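N-acetylgalactosaminyltransferase 7 (Homo sapiens, PDB 6IWR) is a glycosyltransferase-type protein that joins a GT-A-fold domain to a ricin-type beta-trefoil lectin domain in a single chain. Local coordinates at residues I334-E337 and F338-L342; A247-W250 and Y251-V255; D418-Y421 and A422-E426. All coordinates share one frame; numbering follows the deposited sequence.

Interaction 1 (I334-E337 and F338-L342); sequences IERE and FFFEL
A helix N-cap couples Glu-335 to Phe-338 where strand 332-335 gives way to helix 336-342. Glu-335 OE1 accepts from Phe-338 N at 3.0 Å, so the carboxylate serves the amide at position N3. The reach depends on chi1 of -161°, which sets CG beside the carbonyl carbon, and on a bend at chi2 that brings the acid back over the first turn. Its main chain also takes part: Glu-335 O receives Phe-339 N at 3.1 Å with a nearly straight N-H (174°), the first i to i+4 bond of the helix. Before the cap, Ile-334 occupies the N' place of a hydrophobic staple, its CG1 lying 3.9 Å from Phe-339 CB; the closer modelled approach of its CD1 to that ring is doubtful. The other branch, Ile-334 CG2, meets the edge of the Phe-338 ring at CD2, 4.0 Å away. One turn along, Phe-340 CE2 comes over the centre of the Arg-336 guanidinium, 3.7 Å from CZ, with the two planes 45° apart. Arg-336 NH2 donates a hydrogen bond to Ala-228 O, and Glu-335 OE2 and Glu-341 OE1 both form salt bridges to Arg-262. Phe-339 packs on Leu-237 and Tyr-239 of strand 236-240 and on Ile-359 of helix 355-365, while Phe-340 lies against helix 219-230.

Interaction 2 (A247-W250 and Y251-V255); sequences AVNW and YAPLV
The indole of Trp-250 has Tyr-251 over one face, with CB 4.3 Å from the centroid of the five-membered ring and only 4° off its normal, a CH-pi contact. Beyond CB, the Tyr-251 ring turns its edge to the same indole in a T-shaped pair, with planes 88° apart and its centroid 5.9 Å from that of the six-membered ring. One face of the tyrosine carries Val-255 CG2, 3.7 Å above the plane. Leu-254 CD2 approaches the indole obliquely, 3.9 Å from Trp-250 CZ3. The tryptophan's chi1 of 67° places CG between the backbone N and carbonyl carbon, which brings the ring over the following peptide nitrogen. Asn-249, just before the tryptophan, meets the first turn with its side chain, OD1 lying 3.7 Å from Pro-253 CD. Both aromatic polar groups are paired outside: Trp-250 NE1 with Thr-174 OG1, and Tyr-251 OH with Leu-147 O and Ser-149 OG. No hydrogen bond links the two segments; in particular, Pro-253 has no N-H to offer Asn-249 O. The early part of helix 251-260 therefore packs on the preceding loop through aromatic and apolar contact, while the bond from Trp-250 NE1 helps set the turn of the indole and those at Tyr-251 OH hold the far end of the tyrosine in place.

Interaction 3 (D418-Y421 and A422-E426); sequences DYFY and ASRPE
Phe-420 and Arg-424 meet one turn apart at the C-terminal end of helix 417-423, where Arg-424 CD lies 3.5 Å from Phe-420 CE1. The approach is oblique to the ring, and the aliphatic arm makes the contact; ring and guanidinium planes differ by 30°. With chi1 at 175°, the Phe-420 ring extends outward from the helix, where the arginine arm comes alongside it and bends at chi3 (85°), next to the touching CD. Beneath this pair, Phe-420 O accepts from Arg-424 N at 2.8 Å, tying the same two residues through the backbone. The preceding carbonyl is held twice: Tyr-419 O receives Ser-423 N at 3.1 Å and Ser-423 OG, also at 3.1 Å, from opposite faces of its plane. Ala-422 N closes the turn before on Asp-418 O at 3.0 Å. Regular bonding then stops, because Tyr-421 O stands 2.9 Å from Pro-425 N, which has no hydrogen to share, and Arg-424 has already left helical backbone angles.

In the second shell, helix 400-412 positions the side chains: Phe-420 rests on Tyr-405 and Val-409, and Tyr-421 OH is hydrogen-bonded to Glu-410 OE1. Arg-424 NH1 reaches Ser-299 O, while its NE makes a long salt bridge of 3.8 Å with Glu-426 OE2. In the last turn, Ala-422 O accepts a hydrogen bond from Asn-471 ND2, and past the helix end Pro-425 packs on Asn-471 and Trp-474 of strand 471-474.

The chemistry implies a helix end with mixed acceptors: Tyr-419 O takes a second donor in the serine hydroxyl, whereas Tyr-421 O faces a proline nitrogen that cannot donate. The hydrogen bond to Ser-299 O probably solvates the guanidinium, and the long contact with Glu-426 may balance its charge weakly.

How the interactions relate
Along the chain the order is interaction 2, interaction 1, interaction 3. The first two belong to the GT-A part: their centres are 20 Å apart, their nearest atoms about 7 Å, and both pack on strand 236-240 of the mixed sheet, interaction 2 through Ile-238 and interaction 1 through Leu-237 and Tyr-239. Each lies where the chain enters a helix, 251-260 and 336-342 respectively. Interaction 3 marks a helix end instead, with its centre 32 Å from that of interaction 1 and 40 Å from that of interaction 2, which lies across the chain's centre from it. Its contacts with helix 400-412 and strand 471-474 place it where the helical region meets the lectin side.

Interaction 1 (I334-E337 and F338-L342)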
loop_
_atom_site.group_PDB
_atom_site.type_symbol
_atom_site.label_atom_id
_atom_site.label_comp_id
_atom_site.label_asym_id
_atom_site.label_seq_id
_atom_site.Cartn_x
_atom_site.Cartn_y
_atom_site.Cartn_z
ATOM N N ILE A 334 16.287 -13.902 30.116
ATOM C CA ILE A 334 16.326 -13.476 31.514
ATOM C C ILE A 334 16.477 -14.706 32.374
ATOM O O ILE A 334 15.994 -15.788 32.033
ATOM C CB ILE A 334 15.075 -12.732 32.038
ATOM C CG1 ILE A 334 13.841 -12.981 31.216
ATOM C CG2 ILE A 334 15.305 -11.236 32.314
ATOM C CD1 ILE A 334 12.806 -11.935 31.698
ATOM N N GLU A 335 17.096 -14.502 33.541
ATOM C CA GLU A 335 17.059 -15.534 34.559
ATOM C C GLU A 335 15.609 -15.765 34.966
ATOM O O GLU A 335 14.827 -14.822 35.112
ATOM C CB GLU A 335 17.917 -15.131 35.746
ATOM C CG GLU A 335 18.328 -16.271 36.640
ATOM C CD GLU A 335 17.923 -16.019 38.080
ATOM O OE1 GLU A 335 16.726 -15.702 38.289
ATOM O OE2 GLU A 335 18.807 -16.116 38.982
ATOM N N ARG A 336 15.214 -17.013 35.087
ATOM C CA ARG A 336 13.812 -17.336 35.231
ATOM C C ARG A 336 13.138 -16.800 36.486
ATOM O O ARG A 336 12.017 -16.355 36.444
ATOM C CB ARG A 336 13.624 -18.838 35.128
ATOM C CG ARG A 336 12.187 -19.248 34.962
ATOM C CD ARG A 336 12.026 -20.705 35.255
ATOM N NE ARG A 336 10.651 -21.118 35.165
ATOM C CZ ARG A 336 9.901 -21.364 36.216
ATOM N NH1 ARG A 336 10.411 -21.214 37.414
ATOM N NH2 ARG A 336 8.654 -21.740 36.066
ATOM N N GLU A 337 13.825 -16.874 37.606
ATOM C CA GLU A 337 13.306 -16.343 38.839
ATOM C C GLU A 337 13.139 -14.841 38.761
ATOM O O GLU A 337 12.175 -14.296 39.258
ATOM C CB GLU A 337 14.239 -16.706 39.979
ATOM C CG GLU A 337 13.608 -17.572 41.040
ATOM C CD GLU A 337 14.372 -17.535 42.341
ATOM O OE1 GLU A 337 15.610 -17.698 42.312
ATOM O OE2 GLU A 337 13.731 -17.347 43.393
ATOM N N PHE A 338 14.107 -14.178 38.150
ATOM C CA PHE A 338 14.092 -12.735 38.034
ATOM C C PHE A 338 12.925 -12.214 37.216
ATOM O O PHE A 338 12.267 -11.282 37.611
ATOM C CB PHE A 338 15.393 -12.275 37.411
ATOM C CG PHE A 338 15.533 -10.801 37.339
ATOM C CD1 PHE A 338 15.507 -10.041 38.479
ATOM C CD2 PHE A 338 15.698 -10.181 36.136
ATOM C CE1 PHE A 338 15.637 -8.681 38.412
ATOM C CE2 PHE A 338 15.837 -8.824 36.061
ATOM C CZ PHE A 338 15.802 -8.075 37.199
ATOM N N PHE A 339 12.655 -12.847 36.086
ATOM C CA PHE A 339 11.429 -12.598 35.353
ATOM C C PHE A 339 10.215 -12.772 36.260
ATOM O O PHE A 339 9.303 -11.940 36.258
ATOM C CB PHE A 339 11.347 -13.528 34.149
ATOM C CG PHE A 339 10.400 -13.062 33.111
ATOM C CD1 PHE A 339 10.030 -11.736 33.064
ATOM C CD2 PHE A 339 9.873 -13.943 32.186
ATOM C CE1 PHE A 339 9.162 -11.294 32.101
ATOM C CE2 PHE A 339 8.998 -13.513 31.219
ATOM C CZ PHE A 339 8.643 -12.183 31.172
ATOM N N PHE A 340 10.184 -13.839 37.067
ATOM C CA PHE A 340 9.057 -13.949 37.989
ATOM C C PHE A 340 9.092 -12.843 39.037
ATOM O O PHE A 340 8.053 -12.238 39.330
ATOM C CB PHE A 340 8.991 -15.334 38.627
ATOM C CG PHE A 340 8.355 -16.340 37.738
ATOM C CD1 PHE A 340 6.976 -16.512 37.727
ATOM C CD2 PHE A 340 9.125 -17.062 36.841
ATOM C CE1 PHE A 340 6.377 -17.419 36.859
ATOM C CE2 PHE A 340 8.541 -17.961 35.983
ATOM C CZ PHE A 340 7.158 -18.148 35.993
ATOM N N GLU A 341 10.266 -12.461 39.511
ATOM C CA GLU A 341 10.330 -11.362 40.464
ATOM C C GLU A 341 9.764 -10.082 39.839
ATOM O O GLU A 341 9.116 -9.289 40.511
ATOM C CB GLU A 341 11.758 -11.160 40.963
ATOM C CG GLU A 341 12.241 -12.288 41.858
ATOM C CD GLU A 341 13.667 -12.101 42.320
ATOM O OE1 GLU A 341 14.567 -12.035 41.461
ATOM O OE2 GLU A 341 13.890 -12.023 43.542
ATOM N N LEU A 342 10.057 -9.861 38.564
ATOM C CA LEU A 342 9.394 -8.829 37.777
ATOM C C LEU A 342 7.924 -9.208 37.649
ATOM O O LEU A 342 7.040 -8.363 37.681
ATOM C CB LEU A 342 10.065 -8.661 36.417
ATOM C CG LEU A 342 11.265 -7.708 36.337
ATOM C CD1 LEU A 342 11.831 -7.347 37.701
ATOM C CD2 LEU A 342 12.351 -8.275 35.441
#

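Interaction 2 (A247-W250 and Y251-V255)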
loop_
_atom_site.group_PDB
_atom_site.type_symbol
_atom_site.label_atom_id
_atom_site.label_comp_id
_atom_site.label_asym_id
_atom_site.label_seq_id
_atom_site.Cartn_x
_atom_site.Cartn_y
_atom_site.Cartn_z
ATOM N N ALA A 247 22.478 -18.099 15.227
ATOM C CA ALA A 247 23.847 -18.108 14.696
ATOM C C ALA A 247 24.753 -19.077 15.470
ATOM O O ALA A 247 24.357 -19.652 16.487
ATOM C CB ALA A 247 24.440 -16.714 14.758
ATOM N N VAL A 248 26.016 -19.240 15.015
ATOM C CA VAL A 248 26.890 -20.193 15.706
ATOM C C VAL A 248 27.521 -19.511 16.906
ATOM O O VAL A 248 27.875 -18.328 16.863
ATOM C CB VAL A 248 27.962 -20.831 14.780
ATOM C CG1 VAL A 248 27.507 -20.929 13.333
ATOM C CG2 VAL A 248 29.344 -20.200 14.936
ATOM N N ASN A 249 27.656 -20.281 17.985
ATOM C CA ASN A 249 28.067 -19.783 19.292
ATOM C C ASN A 249 27.233 -18.576 19.707
ATOM O O ASN A 249 27.766 -17.515 20.052
ATOM C CB ASN A 249 29.554 -19.448 19.324
ATOM C CG ASN A 249 30.027 -19.149 20.712
ATOM O OD1 ASN A 249 29.418 -19.597 21.679
ATOM N ND2 ASN A 249 31.104 -18.390 20.831
ATOM N N TRP A 250 25.902 -18.752 19.678
ATOM C CA TRP A 250 24.987 -17.720 20.156
ATOM C C TRP A 250 24.771 -17.801 21.645
ATOM O O TRP A 250 24.350 -16.807 22.252
ATOM C CB TRP A 250 23.608 -17.816 19.494
ATOM C CG TRP A 250 22.854 -19.061 19.876
ATOM C CD1 TRP A 250 23.157 -20.341 19.500
ATOM C CD2 TRP A 250 21.669 -19.156 20.699
ATOM N NE1 TRP A 250 22.230 -21.221 20.020
ATOM C CE2 TRP A 250 21.317 -20.529 20.766
ATOM C CE3 TRP A 250 20.864 -18.216 21.370
ATOM C CZ2 TRP A 250 20.206 -20.992 21.484
ATOM C CZ3 TRP A 250 19.751 -18.684 22.093
ATOM C CH2 TRP A 250 19.441 -20.062 22.140
ATOM N N TYR A 251 25.060 -18.952 22.242
ATOM C CA TYR A 251 24.595 -19.241 23.585
ATOM C C TYR A 251 25.496 -18.622 24.649
ATOM O O TYR A 251 25.012 -17.971 25.583
ATOM C CB TYR A 251 24.480 -20.750 23.776
ATOM C CG TYR A 251 23.845 -21.092 25.090
ATOM C CD1 TYR A 251 22.468 -21.186 25.202
ATOM C CD2 TYR A 251 24.624 -21.277 26.250
ATOM C CE1 TYR A 251 21.867 -21.473 26.424
ATOM C CE2 TYR A 251 24.035 -21.561 27.473
ATOM C CZ TYR A 251 22.651 -21.653 27.550
ATOM O OH TYR A 251 22.037 -21.937 28.742
ATOM N N ALA A 252 26.802 -18.831 24.552
ATOM C CA ALA A 252 27.697 -18.356 25.610
ATOM C C ALA A 252 27.687 -16.836 25.725
ATOM O O ALA A 252 27.459 -16.314 26.827
ATOM C CB ALA A 252 29.109 -18.904 25.369
ATOM N N PRO A 253 27.918 -16.080 24.664
ATOM C CA PRO A 253 27.758 -14.616 24.749
ATOM C C PRO A 253 26.434 -14.181 25.375
ATOM O O PRO A 253 26.411 -13.232 26.170
ATOM C CB PRO A 253 27.856 -14.163 23.280
ATOM C CG PRO A 253 28.155 -15.415 22.465
ATOM C CD PRO A 253 27.889 -16.604 23.290
ATOM N N LEU A 254 25.329 -14.860 25.044
ATOM C CA LEU A 254 24.021 -14.411 25.513
ATOM C C LEU A 254 23.802 -14.723 26.991
ATOM O O LEU A 254 23.209 -13.922 27.723
ATOM C CB LEU A 254 22.919 -15.053 24.673
ATOM C CG LEU A 254 21.485 -14.578 24.908
ATOM C CD1 LEU A 254 21.222 -13.299 24.179
ATOM C CD2 LEU A 254 20.531 -15.616 24.449
ATOM N N VAL A 255 24.260 -15.884 27.457
ATOM C CA VAL A 255 24.024 -16.236 28.854
ATOM C C VAL A 255 25.186 -15.899 29.793
ATOM O O VAL A 255 25.035 -16.001 31.022
ATOM C CB VAL A 255 23.667 -17.727 28.937
ATOM C CG1 VAL A 255 23.346 -18.115 30.361
ATOM C CG2 VAL A 255 22.484 -18.005 28.037
#

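Interaction 3 (D418-Y421 and A422-E426)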
loop_
_atom_site.group_PDB
_atom_site.type_symbol
_atom_site.label_atom_id
_atom_site.label_comp_id
_atom_site.label_asym_id
_atom_site.label_seq_id
_atom_site.Cartn_x
_atom_site.Cartn_y
_atom_site.Cartn_z
ATOM N N ASP A 418 2.806 13.145 29.763
ATOM C CA ASP A 418 2.388 14.311 28.978
ATOM C C ASP A 418 2.864 14.231 27.533
ATOM O O ASP A 418 2.128 14.605 26.608
ATOM C CB ASP A 418 2.918 15.604 29.608
ATOM C CG ASP A 418 2.423 15.816 31.013
ATOM O OD1 ASP A 418 1.481 15.106 31.426
ATOM O OD2 ASP A 418 2.998 16.684 31.703
ATOM N N TYR A 419 4.105 13.791 27.313
ATOM C CA TYR A 419 4.583 13.685 25.937
ATOM C C TYR A 419 3.814 12.613 25.169
ATOM O O TYR A 419 3.490 12.799 23.991
ATOM C CB TYR A 419 6.091 13.415 25.921
ATOM C CG TYR A 419 6.849 14.486 26.662
ATOM C CD1 TYR A 419 6.808 15.795 26.219
ATOM C CD2 TYR A 419 7.551 14.203 27.825
ATOM C CE1 TYR A 419 7.447 16.792 26.881
ATOM C CE2 TYR A 419 8.211 15.201 28.503
ATOM C CZ TYR A 419 8.158 16.497 28.021
ATOM O OH TYR A 419 8.806 17.522 28.673
ATOM N N PHE A 420 3.494 11.493 25.814
ATOM C CA PHE A 420 2.748 10.456 25.113
ATOM C C PHE A 420 1.352 10.949 24.728
ATOM O O PHE A 420 0.868 10.680 23.616
ATOM C CB PHE A 420 2.663 9.197 25.969
ATOM C CG PHE A 420 1.815 8.136 25.362
ATOM C CD1 PHE A 420 2.301 7.330 24.340
ATOM C CD2 PHE A 420 0.511 7.971 25.774
ATOM C CE1 PHE A 420 1.488 6.366 23.761
ATOM C CE2 PHE A 420 -0.300 7.023 25.194
ATOM C CZ PHE A 420 0.184 6.223 24.193
ATOM N N TYR A 421 0.700 11.698 25.629
ATOM C CA TYR A 421 -0.643 12.213 25.383
ATOM C C TYR A 421 -0.673 13.349 24.356
ATOM O O TYR A 421 -1.671 13.483 23.633
ATOM C CB TYR A 421 -1.258 12.640 26.709
ATOM C CG TYR A 421 -1.624 11.473 27.596
ATOM C CD1 TYR A 421 -2.183 10.318 27.052
ATOM C CD2 TYR A 421 -1.420 11.523 28.969
ATOM C CE1 TYR A 421 -2.524 9.244 27.840
ATOM C CE2 TYR A 421 -1.756 10.443 29.778
ATOM C CZ TYR A 421 -2.315 9.310 29.202
ATOM O OH TYR A 421 -2.656 8.236 29.992
ATOM N N ALA A 422 0.391 14.158 24.265
ATOM C CA ALA A 422 0.529 15.094 23.152
ATOM C C ALA A 422 0.668 14.370 21.816
ATOM O O ALA A 422 0.131 14.836 20.802
ATOM C CB ALA A 422 1.733 16.014 23.362
ATOM N N SER A 423 1.374 13.232 21.795
ATOM C CA SER A 423 1.486 12.469 20.557
ATOM C C SER A 423 0.189 11.754 20.225
ATOM O O SER A 423 -0.183 11.686 19.054
ATOM C CB SER A 423 2.629 11.461 20.651
ATOM O OG SER A 423 3.841 12.101 20.987
ATOM N N ARG A 424 -0.508 11.225 21.226
ATOM C CA ARG A 424 -1.735 10.455 21.015
ATOM C C ARG A 424 -2.807 10.973 21.963
ATOM O O ARG A 424 -3.177 10.309 22.940
ATOM C CB ARG A 424 -1.480 8.954 21.212
ATOM C CG ARG A 424 -0.228 8.490 20.497
ATOM C CD ARG A 424 0.034 6.997 20.651
ATOM N NE ARG A 424 -0.716 6.268 19.633
ATOM C CZ ARG A 424 -0.184 5.375 18.810
ATOM N NH1 ARG A 424 1.113 5.060 18.909
ATOM N NH2 ARG A 424 -0.966 4.786 17.911
ATOM N N PRO A 425 -3.340 12.171 21.703
ATOM C CA PRO A 425 -4.400 12.670 22.588
ATOM C C PRO A 425 -5.592 11.763 22.574
ATOM O O PRO A 425 -6.284 11.681 23.593
ATOM C CB PRO A 425 -4.744 14.049 22.014
ATOM C CG PRO A 425 -3.919 14.174 20.774
ATOM C CD PRO A 425 -3.342 12.874 20.413
ATOM N N GLU A 426 -5.800 11.026 21.471
ATOM C CA GLU A 426 -6.979 10.176 21.350
ATOM C C GLU A 426 -7.009 9.103 22.430
ATOM O O GLU A 426 -8.042 8.464 22.644
ATOM C CB GLU A 426 -7.051 9.551 19.938
ATOM C CG GLU A 426 -6.078 8.428 19.597
ATOM C CD GLU A 426 -4.790 8.898 18.902
ATOM O OE1 GLU A 426 -4.607 10.127 18.722
ATOM O OE2 GLU A 426 -3.936 8.033 18.535
#